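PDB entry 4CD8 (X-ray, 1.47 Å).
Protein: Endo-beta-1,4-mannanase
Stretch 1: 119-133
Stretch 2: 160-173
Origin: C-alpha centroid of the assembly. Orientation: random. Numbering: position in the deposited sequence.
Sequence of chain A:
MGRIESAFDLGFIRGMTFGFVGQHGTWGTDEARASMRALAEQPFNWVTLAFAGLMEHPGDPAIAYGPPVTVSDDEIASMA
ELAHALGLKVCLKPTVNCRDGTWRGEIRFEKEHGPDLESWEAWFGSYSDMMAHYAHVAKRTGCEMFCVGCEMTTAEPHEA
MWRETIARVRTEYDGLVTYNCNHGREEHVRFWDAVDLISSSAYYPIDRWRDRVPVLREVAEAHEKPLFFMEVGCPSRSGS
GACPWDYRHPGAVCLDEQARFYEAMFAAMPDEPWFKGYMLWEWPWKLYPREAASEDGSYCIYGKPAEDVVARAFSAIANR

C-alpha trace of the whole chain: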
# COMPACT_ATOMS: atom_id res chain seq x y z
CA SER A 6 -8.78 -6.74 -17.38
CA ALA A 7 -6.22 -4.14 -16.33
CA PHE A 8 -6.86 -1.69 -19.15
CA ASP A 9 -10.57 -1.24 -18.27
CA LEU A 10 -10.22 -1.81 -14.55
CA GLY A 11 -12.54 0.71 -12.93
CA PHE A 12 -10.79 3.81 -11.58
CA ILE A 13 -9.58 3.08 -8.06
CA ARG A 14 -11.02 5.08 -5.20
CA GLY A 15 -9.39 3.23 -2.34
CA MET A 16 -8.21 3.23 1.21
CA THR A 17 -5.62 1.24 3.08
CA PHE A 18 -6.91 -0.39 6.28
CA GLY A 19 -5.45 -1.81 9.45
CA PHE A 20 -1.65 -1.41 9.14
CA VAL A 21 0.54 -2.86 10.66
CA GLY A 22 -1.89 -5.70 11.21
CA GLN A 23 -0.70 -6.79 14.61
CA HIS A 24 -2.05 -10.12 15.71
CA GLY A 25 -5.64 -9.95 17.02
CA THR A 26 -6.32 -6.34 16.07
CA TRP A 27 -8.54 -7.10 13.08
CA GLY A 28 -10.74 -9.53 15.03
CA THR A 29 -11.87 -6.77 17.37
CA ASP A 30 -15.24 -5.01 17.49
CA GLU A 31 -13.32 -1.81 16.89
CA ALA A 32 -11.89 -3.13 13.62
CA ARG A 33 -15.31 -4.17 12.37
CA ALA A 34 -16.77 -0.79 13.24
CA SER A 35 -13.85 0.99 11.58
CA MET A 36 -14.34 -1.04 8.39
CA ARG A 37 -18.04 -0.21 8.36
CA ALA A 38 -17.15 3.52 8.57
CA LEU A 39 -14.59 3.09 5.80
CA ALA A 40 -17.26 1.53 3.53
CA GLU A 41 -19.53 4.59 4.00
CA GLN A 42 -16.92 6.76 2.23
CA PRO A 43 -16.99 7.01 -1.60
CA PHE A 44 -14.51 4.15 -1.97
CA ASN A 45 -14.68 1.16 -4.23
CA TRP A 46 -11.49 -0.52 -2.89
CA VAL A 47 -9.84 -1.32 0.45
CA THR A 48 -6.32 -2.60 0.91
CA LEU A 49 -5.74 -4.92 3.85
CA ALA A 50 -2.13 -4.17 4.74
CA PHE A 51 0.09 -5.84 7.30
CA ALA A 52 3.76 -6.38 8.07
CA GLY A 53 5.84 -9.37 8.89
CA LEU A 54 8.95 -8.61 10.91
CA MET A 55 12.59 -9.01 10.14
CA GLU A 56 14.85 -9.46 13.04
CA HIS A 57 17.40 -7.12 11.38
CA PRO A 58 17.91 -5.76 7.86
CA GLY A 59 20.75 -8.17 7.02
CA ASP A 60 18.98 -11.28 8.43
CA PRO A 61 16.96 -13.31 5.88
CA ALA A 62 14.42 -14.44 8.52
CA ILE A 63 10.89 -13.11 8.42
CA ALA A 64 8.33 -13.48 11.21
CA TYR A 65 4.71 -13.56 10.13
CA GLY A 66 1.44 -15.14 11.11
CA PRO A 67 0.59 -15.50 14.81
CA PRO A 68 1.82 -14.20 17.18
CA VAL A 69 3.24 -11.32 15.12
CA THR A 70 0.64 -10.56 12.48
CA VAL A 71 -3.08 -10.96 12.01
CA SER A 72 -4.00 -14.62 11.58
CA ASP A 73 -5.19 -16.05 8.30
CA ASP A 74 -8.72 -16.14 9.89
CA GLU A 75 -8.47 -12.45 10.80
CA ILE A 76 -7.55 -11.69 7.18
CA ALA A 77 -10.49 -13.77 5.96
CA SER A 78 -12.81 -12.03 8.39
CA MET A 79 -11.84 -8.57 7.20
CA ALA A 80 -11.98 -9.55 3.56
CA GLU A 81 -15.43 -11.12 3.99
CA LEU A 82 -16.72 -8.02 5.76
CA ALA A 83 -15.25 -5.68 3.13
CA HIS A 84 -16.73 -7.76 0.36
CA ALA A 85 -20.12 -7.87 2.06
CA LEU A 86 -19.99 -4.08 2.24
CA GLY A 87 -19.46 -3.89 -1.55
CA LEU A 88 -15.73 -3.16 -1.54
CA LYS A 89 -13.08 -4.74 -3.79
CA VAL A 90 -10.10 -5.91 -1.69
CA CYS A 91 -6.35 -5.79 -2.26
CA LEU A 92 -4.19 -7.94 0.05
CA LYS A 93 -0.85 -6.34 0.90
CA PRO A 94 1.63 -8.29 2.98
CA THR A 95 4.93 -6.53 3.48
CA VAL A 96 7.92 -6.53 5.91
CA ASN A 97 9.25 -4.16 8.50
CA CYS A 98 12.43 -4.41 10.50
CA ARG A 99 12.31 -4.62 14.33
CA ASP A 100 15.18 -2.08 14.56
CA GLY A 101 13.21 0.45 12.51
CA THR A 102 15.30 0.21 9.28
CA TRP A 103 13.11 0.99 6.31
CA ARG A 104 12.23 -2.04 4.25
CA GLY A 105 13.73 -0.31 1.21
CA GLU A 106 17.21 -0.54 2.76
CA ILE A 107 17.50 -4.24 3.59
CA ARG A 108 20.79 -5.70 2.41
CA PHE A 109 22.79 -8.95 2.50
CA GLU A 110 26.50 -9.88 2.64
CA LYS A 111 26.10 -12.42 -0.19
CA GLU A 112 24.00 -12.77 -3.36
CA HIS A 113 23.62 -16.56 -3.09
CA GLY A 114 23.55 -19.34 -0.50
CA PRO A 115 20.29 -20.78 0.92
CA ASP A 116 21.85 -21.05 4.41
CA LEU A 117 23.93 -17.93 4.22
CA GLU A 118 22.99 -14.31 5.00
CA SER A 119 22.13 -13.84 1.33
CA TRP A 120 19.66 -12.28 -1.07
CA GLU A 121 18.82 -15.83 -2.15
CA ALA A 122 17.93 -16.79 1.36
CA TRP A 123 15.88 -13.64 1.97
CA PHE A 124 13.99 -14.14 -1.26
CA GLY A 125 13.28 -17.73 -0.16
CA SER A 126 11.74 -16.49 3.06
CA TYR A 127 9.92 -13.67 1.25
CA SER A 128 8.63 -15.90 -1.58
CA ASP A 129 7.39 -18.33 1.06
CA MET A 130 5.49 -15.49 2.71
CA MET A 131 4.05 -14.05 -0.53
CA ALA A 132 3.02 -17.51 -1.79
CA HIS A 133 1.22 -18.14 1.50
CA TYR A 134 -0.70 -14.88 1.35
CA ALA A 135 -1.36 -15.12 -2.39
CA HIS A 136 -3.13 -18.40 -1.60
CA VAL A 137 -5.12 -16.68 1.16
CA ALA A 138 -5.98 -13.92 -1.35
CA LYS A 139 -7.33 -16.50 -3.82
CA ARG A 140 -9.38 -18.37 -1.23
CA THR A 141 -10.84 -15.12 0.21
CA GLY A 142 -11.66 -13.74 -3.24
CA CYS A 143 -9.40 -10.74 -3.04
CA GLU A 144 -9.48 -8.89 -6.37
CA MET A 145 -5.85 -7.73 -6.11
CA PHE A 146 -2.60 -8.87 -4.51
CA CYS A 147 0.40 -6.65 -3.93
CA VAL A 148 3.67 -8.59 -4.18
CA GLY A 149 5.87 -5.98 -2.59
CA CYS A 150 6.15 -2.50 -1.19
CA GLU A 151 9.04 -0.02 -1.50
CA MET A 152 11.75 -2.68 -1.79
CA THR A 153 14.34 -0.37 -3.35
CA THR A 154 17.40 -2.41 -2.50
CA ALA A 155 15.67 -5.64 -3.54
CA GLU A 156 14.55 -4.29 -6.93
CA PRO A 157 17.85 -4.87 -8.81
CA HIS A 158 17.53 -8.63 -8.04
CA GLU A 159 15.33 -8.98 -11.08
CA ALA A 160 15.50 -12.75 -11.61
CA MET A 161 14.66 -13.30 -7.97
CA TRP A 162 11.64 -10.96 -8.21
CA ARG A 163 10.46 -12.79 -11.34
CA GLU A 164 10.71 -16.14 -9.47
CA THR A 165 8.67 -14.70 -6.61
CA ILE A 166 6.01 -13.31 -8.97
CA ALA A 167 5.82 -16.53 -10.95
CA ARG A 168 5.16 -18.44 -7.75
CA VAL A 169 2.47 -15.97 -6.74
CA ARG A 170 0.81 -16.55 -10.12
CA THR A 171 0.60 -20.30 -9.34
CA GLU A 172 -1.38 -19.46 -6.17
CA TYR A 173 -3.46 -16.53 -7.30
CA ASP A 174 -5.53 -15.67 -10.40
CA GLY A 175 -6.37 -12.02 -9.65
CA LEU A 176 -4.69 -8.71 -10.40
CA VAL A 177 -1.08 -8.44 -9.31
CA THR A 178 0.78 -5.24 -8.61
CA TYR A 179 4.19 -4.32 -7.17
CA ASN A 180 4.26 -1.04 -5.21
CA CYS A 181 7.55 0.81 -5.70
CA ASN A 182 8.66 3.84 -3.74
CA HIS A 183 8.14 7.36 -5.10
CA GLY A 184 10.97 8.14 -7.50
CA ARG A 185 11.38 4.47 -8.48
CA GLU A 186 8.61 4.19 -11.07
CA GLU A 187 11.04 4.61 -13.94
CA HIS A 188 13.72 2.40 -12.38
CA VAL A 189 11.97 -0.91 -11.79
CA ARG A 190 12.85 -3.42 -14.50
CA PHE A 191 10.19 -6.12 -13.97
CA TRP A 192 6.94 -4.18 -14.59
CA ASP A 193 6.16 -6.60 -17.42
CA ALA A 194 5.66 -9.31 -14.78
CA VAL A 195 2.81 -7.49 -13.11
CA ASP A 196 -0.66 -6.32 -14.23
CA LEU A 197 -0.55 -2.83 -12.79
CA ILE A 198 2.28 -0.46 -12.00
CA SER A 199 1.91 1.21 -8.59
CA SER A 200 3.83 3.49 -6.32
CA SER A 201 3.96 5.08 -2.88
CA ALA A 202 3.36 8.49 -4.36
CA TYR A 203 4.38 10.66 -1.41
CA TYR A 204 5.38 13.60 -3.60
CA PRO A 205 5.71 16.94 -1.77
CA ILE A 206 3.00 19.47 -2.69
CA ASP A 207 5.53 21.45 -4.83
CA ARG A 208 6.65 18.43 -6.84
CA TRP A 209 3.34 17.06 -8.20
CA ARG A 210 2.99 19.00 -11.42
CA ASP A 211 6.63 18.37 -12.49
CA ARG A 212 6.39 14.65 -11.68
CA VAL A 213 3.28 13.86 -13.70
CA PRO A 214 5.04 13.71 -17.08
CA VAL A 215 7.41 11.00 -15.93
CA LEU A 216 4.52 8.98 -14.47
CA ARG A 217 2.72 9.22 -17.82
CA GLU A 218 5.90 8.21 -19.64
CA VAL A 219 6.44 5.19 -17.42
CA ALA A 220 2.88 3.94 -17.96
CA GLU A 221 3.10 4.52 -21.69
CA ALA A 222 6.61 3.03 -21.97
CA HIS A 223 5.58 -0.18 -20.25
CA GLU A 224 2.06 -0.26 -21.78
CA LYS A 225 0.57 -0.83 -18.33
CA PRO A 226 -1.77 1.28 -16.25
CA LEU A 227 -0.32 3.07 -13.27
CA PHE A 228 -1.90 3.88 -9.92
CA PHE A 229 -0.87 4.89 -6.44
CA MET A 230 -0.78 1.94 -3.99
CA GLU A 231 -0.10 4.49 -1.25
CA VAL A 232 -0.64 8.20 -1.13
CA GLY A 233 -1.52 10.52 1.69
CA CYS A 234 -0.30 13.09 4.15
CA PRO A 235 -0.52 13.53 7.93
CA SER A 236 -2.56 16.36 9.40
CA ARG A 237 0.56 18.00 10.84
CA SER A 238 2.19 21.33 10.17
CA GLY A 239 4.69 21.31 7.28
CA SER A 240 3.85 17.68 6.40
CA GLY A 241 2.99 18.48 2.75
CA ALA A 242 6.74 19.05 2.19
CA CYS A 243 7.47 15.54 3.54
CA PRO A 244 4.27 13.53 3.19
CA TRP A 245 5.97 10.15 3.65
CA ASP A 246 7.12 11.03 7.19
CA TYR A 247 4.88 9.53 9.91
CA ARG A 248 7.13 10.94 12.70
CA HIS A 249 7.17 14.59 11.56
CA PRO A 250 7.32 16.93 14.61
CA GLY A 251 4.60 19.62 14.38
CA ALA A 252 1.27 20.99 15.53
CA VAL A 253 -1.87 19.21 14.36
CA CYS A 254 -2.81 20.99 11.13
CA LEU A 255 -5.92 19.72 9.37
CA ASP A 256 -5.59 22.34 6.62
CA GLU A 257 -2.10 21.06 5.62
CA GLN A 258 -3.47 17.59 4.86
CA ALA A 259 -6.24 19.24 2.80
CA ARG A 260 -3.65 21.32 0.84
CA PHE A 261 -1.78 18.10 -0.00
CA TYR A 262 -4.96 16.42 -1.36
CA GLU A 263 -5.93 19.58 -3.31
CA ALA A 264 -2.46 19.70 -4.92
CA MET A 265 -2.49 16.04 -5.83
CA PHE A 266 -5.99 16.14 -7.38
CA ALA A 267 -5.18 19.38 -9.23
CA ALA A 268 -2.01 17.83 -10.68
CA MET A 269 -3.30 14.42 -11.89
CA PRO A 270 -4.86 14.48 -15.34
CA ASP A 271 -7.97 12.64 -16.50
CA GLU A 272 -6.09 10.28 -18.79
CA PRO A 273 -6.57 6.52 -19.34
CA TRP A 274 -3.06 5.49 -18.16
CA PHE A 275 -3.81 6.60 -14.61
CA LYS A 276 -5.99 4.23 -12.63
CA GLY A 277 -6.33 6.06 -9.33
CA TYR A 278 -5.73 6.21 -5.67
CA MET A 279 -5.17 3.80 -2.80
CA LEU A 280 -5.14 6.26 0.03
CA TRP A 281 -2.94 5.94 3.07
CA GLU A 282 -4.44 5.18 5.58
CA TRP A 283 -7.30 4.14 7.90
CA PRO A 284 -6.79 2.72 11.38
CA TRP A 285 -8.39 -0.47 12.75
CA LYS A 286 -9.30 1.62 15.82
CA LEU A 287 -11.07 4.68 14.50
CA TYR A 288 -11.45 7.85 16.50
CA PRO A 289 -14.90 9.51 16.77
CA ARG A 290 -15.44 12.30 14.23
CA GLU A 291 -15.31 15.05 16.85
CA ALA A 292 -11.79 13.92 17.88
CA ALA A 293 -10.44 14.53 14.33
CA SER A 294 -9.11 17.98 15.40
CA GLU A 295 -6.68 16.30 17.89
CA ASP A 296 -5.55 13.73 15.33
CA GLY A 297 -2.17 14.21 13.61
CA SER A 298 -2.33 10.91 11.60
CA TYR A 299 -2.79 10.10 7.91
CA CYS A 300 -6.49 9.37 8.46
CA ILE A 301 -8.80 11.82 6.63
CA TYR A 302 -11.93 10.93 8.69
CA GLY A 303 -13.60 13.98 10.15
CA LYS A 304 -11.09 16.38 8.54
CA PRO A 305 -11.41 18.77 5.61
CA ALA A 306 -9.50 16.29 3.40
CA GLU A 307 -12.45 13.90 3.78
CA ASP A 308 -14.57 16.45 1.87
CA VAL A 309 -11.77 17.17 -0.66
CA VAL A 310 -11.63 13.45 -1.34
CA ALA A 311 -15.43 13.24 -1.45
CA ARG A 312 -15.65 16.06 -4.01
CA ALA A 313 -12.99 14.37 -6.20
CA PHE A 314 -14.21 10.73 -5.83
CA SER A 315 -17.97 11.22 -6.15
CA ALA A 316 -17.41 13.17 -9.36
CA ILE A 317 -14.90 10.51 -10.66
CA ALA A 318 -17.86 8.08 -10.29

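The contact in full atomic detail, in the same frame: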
# COMPACT_ATOMS: atom_id res chain seq x y z
N SER A 119 22.10 -14.16 2.76
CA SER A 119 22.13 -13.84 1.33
C SER A 119 20.80 -13.33 0.80
O SER A 119 19.75 -13.61 1.37
CB SER A 119 22.48 -15.10 0.54
OG SER A 119 21.44 -16.05 0.65
N TRP A 120 20.86 -12.65 -0.36
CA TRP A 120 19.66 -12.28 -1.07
C TRP A 120 18.84 -13.51 -1.44
O TRP A 120 17.62 -13.51 -1.29
CB TRP A 120 20.02 -11.46 -2.29
CG TRP A 120 20.28 -10.04 -1.94
CD1 TRP A 120 21.48 -9.41 -1.91
CD2 TRP A 120 19.30 -9.08 -1.61
NE1 TRP A 120 21.31 -8.10 -1.54
CE2 TRP A 120 19.97 -7.87 -1.36
CE3 TRP A 120 17.91 -9.14 -1.46
CZ2 TRP A 120 19.29 -6.69 -1.01
CZ3 TRP A 120 17.23 -8.00 -1.09
CH2 TRP A 120 17.91 -6.79 -0.89
N GLU A 121 19.52 -14.59 -1.83
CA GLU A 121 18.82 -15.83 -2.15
C GLU A 121 18.00 -16.32 -0.98
O GLU A 121 16.83 -16.67 -1.08
CB GLU A 121 19.80 -16.92 -2.56
CG GLU A 121 19.11 -18.20 -3.01
CD GLU A 121 20.04 -19.27 -3.52
OE1 GLU A 121 21.28 -19.10 -3.59
OE2 GLU A 121 19.48 -20.31 -3.91
N ALA A 122 18.64 -16.32 0.19
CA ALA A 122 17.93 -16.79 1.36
C ALA A 122 16.75 -15.88 1.73
O ALA A 122 15.69 -16.36 2.12
CB ALA A 122 18.87 -16.92 2.52
N TRP A 123 16.96 -14.57 1.65
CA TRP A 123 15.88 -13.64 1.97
C TRP A 123 14.72 -13.82 0.99
O TRP A 123 13.58 -13.89 1.41
CB TRP A 123 16.35 -12.19 1.97
CG TRP A 123 15.23 -11.26 2.28
CD1 TRP A 123 14.71 -10.96 3.53
CD2 TRP A 123 14.36 -10.62 1.33
NE1 TRP A 123 13.62 -10.13 3.40
CE2 TRP A 123 13.40 -9.90 2.06
CE3 TRP A 123 14.33 -10.57 -0.08
CZ2 TRP A 123 12.40 -9.17 1.44
CZ3 TRP A 123 13.34 -9.80 -0.70
CH2 TRP A 123 12.40 -9.11 0.06
N PHE A 124 15.05 -13.94 -0.30
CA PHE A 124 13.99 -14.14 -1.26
C PHE A 124 13.26 -15.47 -1.04
O PHE A 124 12.06 -15.57 -1.33
CB PHE A 124 14.51 -14.05 -2.68
CG PHE A 124 14.40 -12.69 -3.28
CD1 PHE A 124 13.21 -12.25 -3.85
CD2 PHE A 124 15.47 -11.83 -3.29
CE1 PHE A 124 13.10 -11.00 -4.39
CE2 PHE A 124 15.36 -10.57 -3.85
CZ PHE A 124 14.18 -10.16 -4.41
N GLY A 125 13.96 -16.49 -0.52
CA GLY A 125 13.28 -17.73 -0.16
C GLY A 125 12.25 -17.50 0.93
O GLY A 125 11.13 -17.93 0.85
N SER A 126 12.66 -16.78 1.98
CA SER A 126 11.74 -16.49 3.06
C SER A 126 10.58 -15.62 2.58
O SER A 126 9.43 -15.85 2.94
CB SER A 126 12.44 -15.70 4.15
OG SER A 126 13.50 -16.44 4.72
N TYR A 127 10.91 -14.62 1.77
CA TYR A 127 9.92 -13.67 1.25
C TYR A 127 8.93 -14.33 0.26
O TYR A 127 7.74 -14.13 0.34
CB TYR A 127 10.62 -12.54 0.57
CG TYR A 127 9.71 -11.42 0.20
CD1 TYR A 127 9.25 -10.51 1.15
CD2 TYR A 127 9.32 -11.21 -1.09
CE1 TYR A 127 8.42 -9.48 0.82
CE2 TYR A 127 8.49 -10.17 -1.45
CZ TYR A 127 8.03 -9.30 -0.51
OH TYR A 127 7.21 -8.25 -0.87
N SER A 128 9.47 -15.19 -0.60
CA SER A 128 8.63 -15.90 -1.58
C SER A 128 7.69 -16.87 -0.85
O SER A 128 6.51 -16.99 -1.16
CB SER A 128 9.52 -16.60 -2.59
OG SER A 128 8.71 -17.33 -3.45
N ASP A 129 8.20 -17.46 0.24
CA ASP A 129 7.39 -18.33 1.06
C ASP A 129 6.20 -17.51 1.65
O ASP A 129 5.05 -17.93 1.66
CB ASP A 129 8.30 -18.92 2.15
CG ASP A 129 8.96 -20.22 1.75
OD1 ASP A 129 8.79 -20.69 0.61
OD2 ASP A 129 9.68 -20.78 2.60
N MET A 130 6.51 -16.34 2.18
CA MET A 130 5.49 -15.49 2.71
C MET A 130 4.47 -15.03 1.66
O MET A 130 3.27 -15.10 1.90
CB MET A 130 6.16 -14.28 3.33
CG MET A 130 5.21 -13.35 4.05
SD MET A 130 5.90 -11.93 4.83
CE MET A 130 6.13 -10.76 3.54
N MET A 131 4.96 -14.54 0.51
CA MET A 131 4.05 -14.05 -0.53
C MET A 131 3.19 -15.18 -1.10
O MET A 131 2.00 -14.97 -1.36
CB MET A 131 4.82 -13.40 -1.69
CG MET A 131 5.54 -12.12 -1.36
SD MET A 131 4.41 -10.84 -0.80
CE MET A 131 4.77 -11.05 0.81
N ALA A 132 3.79 -16.35 -1.30
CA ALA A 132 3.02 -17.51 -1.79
C ALA A 132 1.90 -17.87 -0.83
O ALA A 132 0.77 -18.15 -1.22
CB ALA A 132 3.96 -18.66 -1.96
N HIS A 133 2.22 -17.83 0.48
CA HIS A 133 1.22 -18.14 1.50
C HIS A 133 0.06 -17.17 1.42
O HIS A 133 -1.10 -17.58 1.46
CB HIS A 133 1.83 -18.10 2.91
CG HIS A 133 0.80 -18.24 3.99
ND1 HIS A 133 0.33 -19.46 4.40
CD2 HIS A 133 0.12 -17.30 4.70
CE1 HIS A 133 -0.60 -19.27 5.33
NE2 HIS A 133 -0.74 -17.98 5.53
N ALA A 160 15.82 -11.34 -11.46
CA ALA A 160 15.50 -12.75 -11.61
C ALA A 160 14.83 -13.28 -10.35
O ALA A 160 13.89 -14.04 -10.40
CB ALA A 160 16.75 -13.54 -11.96
N MET A 161 15.29 -12.84 -9.17
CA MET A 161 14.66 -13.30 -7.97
C MET A 161 13.24 -12.76 -7.83
O MET A 161 12.36 -13.49 -7.35
CB MET A 161 15.51 -12.96 -6.72
CG MET A 161 16.82 -13.76 -6.68
SD MET A 161 17.84 -13.25 -5.29
CE MET A 161 19.28 -14.31 -5.61
N TRP A 162 13.01 -11.51 -8.24
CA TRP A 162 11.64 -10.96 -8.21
C TRP A 162 10.72 -11.72 -9.18
O TRP A 162 9.56 -12.00 -8.88
CB TRP A 162 11.60 -9.48 -8.56
CG TRP A 162 11.74 -8.63 -7.35
CD1 TRP A 162 12.82 -7.91 -7.00
CD2 TRP A 162 10.77 -8.44 -6.35
NE1 TRP A 162 12.59 -7.26 -5.83
CE2 TRP A 162 11.34 -7.58 -5.38
CE3 TRP A 162 9.49 -8.92 -6.15
CZ2 TRP A 162 10.65 -7.18 -4.23
CZ3 TRP A 162 8.81 -8.55 -5.00
CH2 TRP A 162 9.41 -7.70 -4.03
N ARG A 163 11.27 -12.05 -10.33
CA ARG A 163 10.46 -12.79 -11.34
C ARG A 163 10.11 -14.20 -10.85
O ARG A 163 8.96 -14.64 -11.03
CB ARG A 163 11.19 -12.82 -12.65
CG ARG A 163 11.25 -11.46 -13.31
CD ARG A 163 11.97 -11.54 -14.65
NE ARG A 163 12.14 -10.24 -15.28
CZ ARG A 163 11.19 -9.60 -15.96
NH1 ARG A 163 10.00 -10.16 -16.11
NH2 ARG A 163 11.47 -8.40 -16.49
N GLU A 164 11.04 -14.87 -10.16
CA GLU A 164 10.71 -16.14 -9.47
C GLU A 164 9.59 -15.96 -8.45
O GLU A 164 8.65 -16.76 -8.38
CB GLU A 164 11.92 -16.76 -8.76
CG GLU A 164 13.05 -17.13 -9.71
CD GLU A 164 14.29 -17.63 -9.02
OE1 GLU A 164 14.53 -17.34 -7.81
OE2 GLU A 164 15.02 -18.34 -9.68
N THR A 165 9.68 -14.91 -7.64
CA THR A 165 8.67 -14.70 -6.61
C THR A 165 7.28 -14.47 -7.23
O THR A 165 6.27 -15.01 -6.80
CB THR A 165 9.09 -13.49 -5.78
OG1 THR A 165 10.35 -13.80 -5.16
CG2 THR A 165 8.01 -13.07 -4.78
N ILE A 166 7.26 -13.65 -8.27
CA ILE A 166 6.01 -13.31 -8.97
C ILE A 166 5.43 -14.54 -9.66
O ILE A 166 4.23 -14.78 -9.55
CB ILE A 166 6.21 -12.13 -9.93
CG1 ILE A 166 6.53 -10.83 -9.13
CG2 ILE A 166 4.95 -11.95 -10.80
CD1 ILE A 166 7.12 -9.72 -9.97
N ALA A 167 6.29 -15.33 -10.28
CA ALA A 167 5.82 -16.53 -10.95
C ALA A 167 5.16 -17.46 -9.94
O ALA A 167 4.15 -18.06 -10.18
CB ALA A 167 6.97 -17.22 -11.65
N ARG A 168 5.75 -17.57 -8.76
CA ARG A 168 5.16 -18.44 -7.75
C ARG A 168 3.82 -17.89 -7.27
O ARG A 168 2.86 -18.64 -7.10
CB ARG A 168 6.12 -18.62 -6.58
CG ARG A 168 5.58 -19.52 -5.49
CD ARG A 168 6.70 -19.72 -4.49
NE ARG A 168 6.29 -20.54 -3.38
CZ ARG A 168 6.99 -20.70 -2.24
NH1 ARG A 168 8.11 -20.08 -2.06
NH2 ARG A 168 6.48 -21.51 -1.25
N VAL A 169 3.74 -16.58 -7.03
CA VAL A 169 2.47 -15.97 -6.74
C VAL A 169 1.39 -16.27 -7.80
O VAL A 169 0.25 -16.58 -7.46
CB VAL A 169 2.62 -14.43 -6.58
CG1 VAL A 169 1.29 -13.70 -6.64
CG2 VAL A 169 3.31 -14.09 -5.26
N ARG A 170 1.77 -16.26 -9.06
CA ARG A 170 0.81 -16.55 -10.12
C ARG A 170 0.28 -17.98 -10.04
O ARG A 170 -0.85 -18.24 -10.45
CB ARG A 170 1.45 -16.32 -11.46
CG ARG A 170 1.81 -14.89 -11.80
CD ARG A 170 0.63 -13.97 -12.00
NE ARG A 170 1.05 -12.75 -12.69
CZ ARG A 170 0.28 -11.71 -12.94
NH1 ARG A 170 -0.99 -11.71 -12.57
NH2 ARG A 170 0.77 -10.66 -13.59
N THR A 171 1.08 -18.90 -9.50
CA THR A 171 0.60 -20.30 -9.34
C THR A 171 -0.53 -20.40 -8.30
O THR A 171 -1.35 -21.35 -8.35
CB THR A 171 1.73 -21.33 -9.02
OG1 THR A 171 2.22 -21.19 -7.67
CG2 THR A 171 2.88 -21.21 -9.99
N GLU A 172 -0.51 -19.44 -7.35
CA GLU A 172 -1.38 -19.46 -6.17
C GLU A 172 -2.55 -18.52 -6.26
O GLU A 172 -3.44 -18.56 -5.41
CB GLU A 172 -0.55 -19.07 -4.93
CG GLU A 172 0.60 -20.00 -4.61
CD GLU A 172 0.19 -21.36 -4.07
OE1 GLU A 172 -1.01 -21.59 -3.81
OE2 GLU A 172 1.08 -22.24 -3.91
N TYR A 173 -2.54 -17.65 -7.28
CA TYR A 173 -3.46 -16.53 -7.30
C TYR A 173 -3.75 -16.09 -8.74
O TYR A 173 -2.81 -15.82 -9.48
CB TYR A 173 -2.82 -15.38 -6.47
CG TYR A 173 -3.69 -14.15 -6.45
CD1 TYR A 173 -4.86 -14.11 -5.71
CD2 TYR A 173 -3.35 -13.04 -7.20
CE1 TYR A 173 -5.66 -12.99 -5.70
CE2 TYR A 173 -4.14 -11.90 -7.20
CZ TYR A 173 -5.29 -11.88 -6.45
OH TYR A 173 -6.12 -10.79 -6.43

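When two helices pack side by side, their backbone amides and carbonyls are largely spent within each helix, so the contact is made largely by side chains, and any polar group drawn into it needs a partner. The helical segments beginning at W120 and running through A160 in this mannanase illustrate the point. They run in nearly the same direction, 23° apart, with axes approaching to 8.9 Å.

The first helix begins with its own solution: S119 OG, at the N-cap, accepts from A122 N at 2.9 Å, engaging an amide that has no preceding turn to bond to. Just beyond, the contact is mainly apolar. M161 CB lies 3.5 Å from the centroid of the F124 ring, almost on its normal, while the F124 edge points to the face of W162, with F124 CZ 3.7 Å from W162 CD1. W162 NE1 is not left wanting here, since it is hydrogen-bonded elsewhere in the structure.

T165 shows how a hydroxyl can be accommodated between helices. Its side chain sits as a knob among F124, Y127, S128 and M131, yet T165 OG1 donates to M161 O, 3.0 Å away, one turn back in its own helix. The hydroxyl is thus satisfied without a partner across the interface.

The cross-helix hydrogen bonds converge on R168, whose extended side chain reaches the first helix. R168 NH1 donates to S128 OG at 3.1 Å and to D129 OD1 at 2.8 Å; R168 NH2 reaches the same D129 OD1 at 3.1 Å, completing a salt bridge in which one carboxylate oxygen serves two nitrogens. D129 OD1 lies near the guanidinium plane, where N-H groups point, whereas A132 CB, 3.3 Å from R168 NE, and S128 O lie over a face; S128 O is already satisfied by A132 N in its own helix.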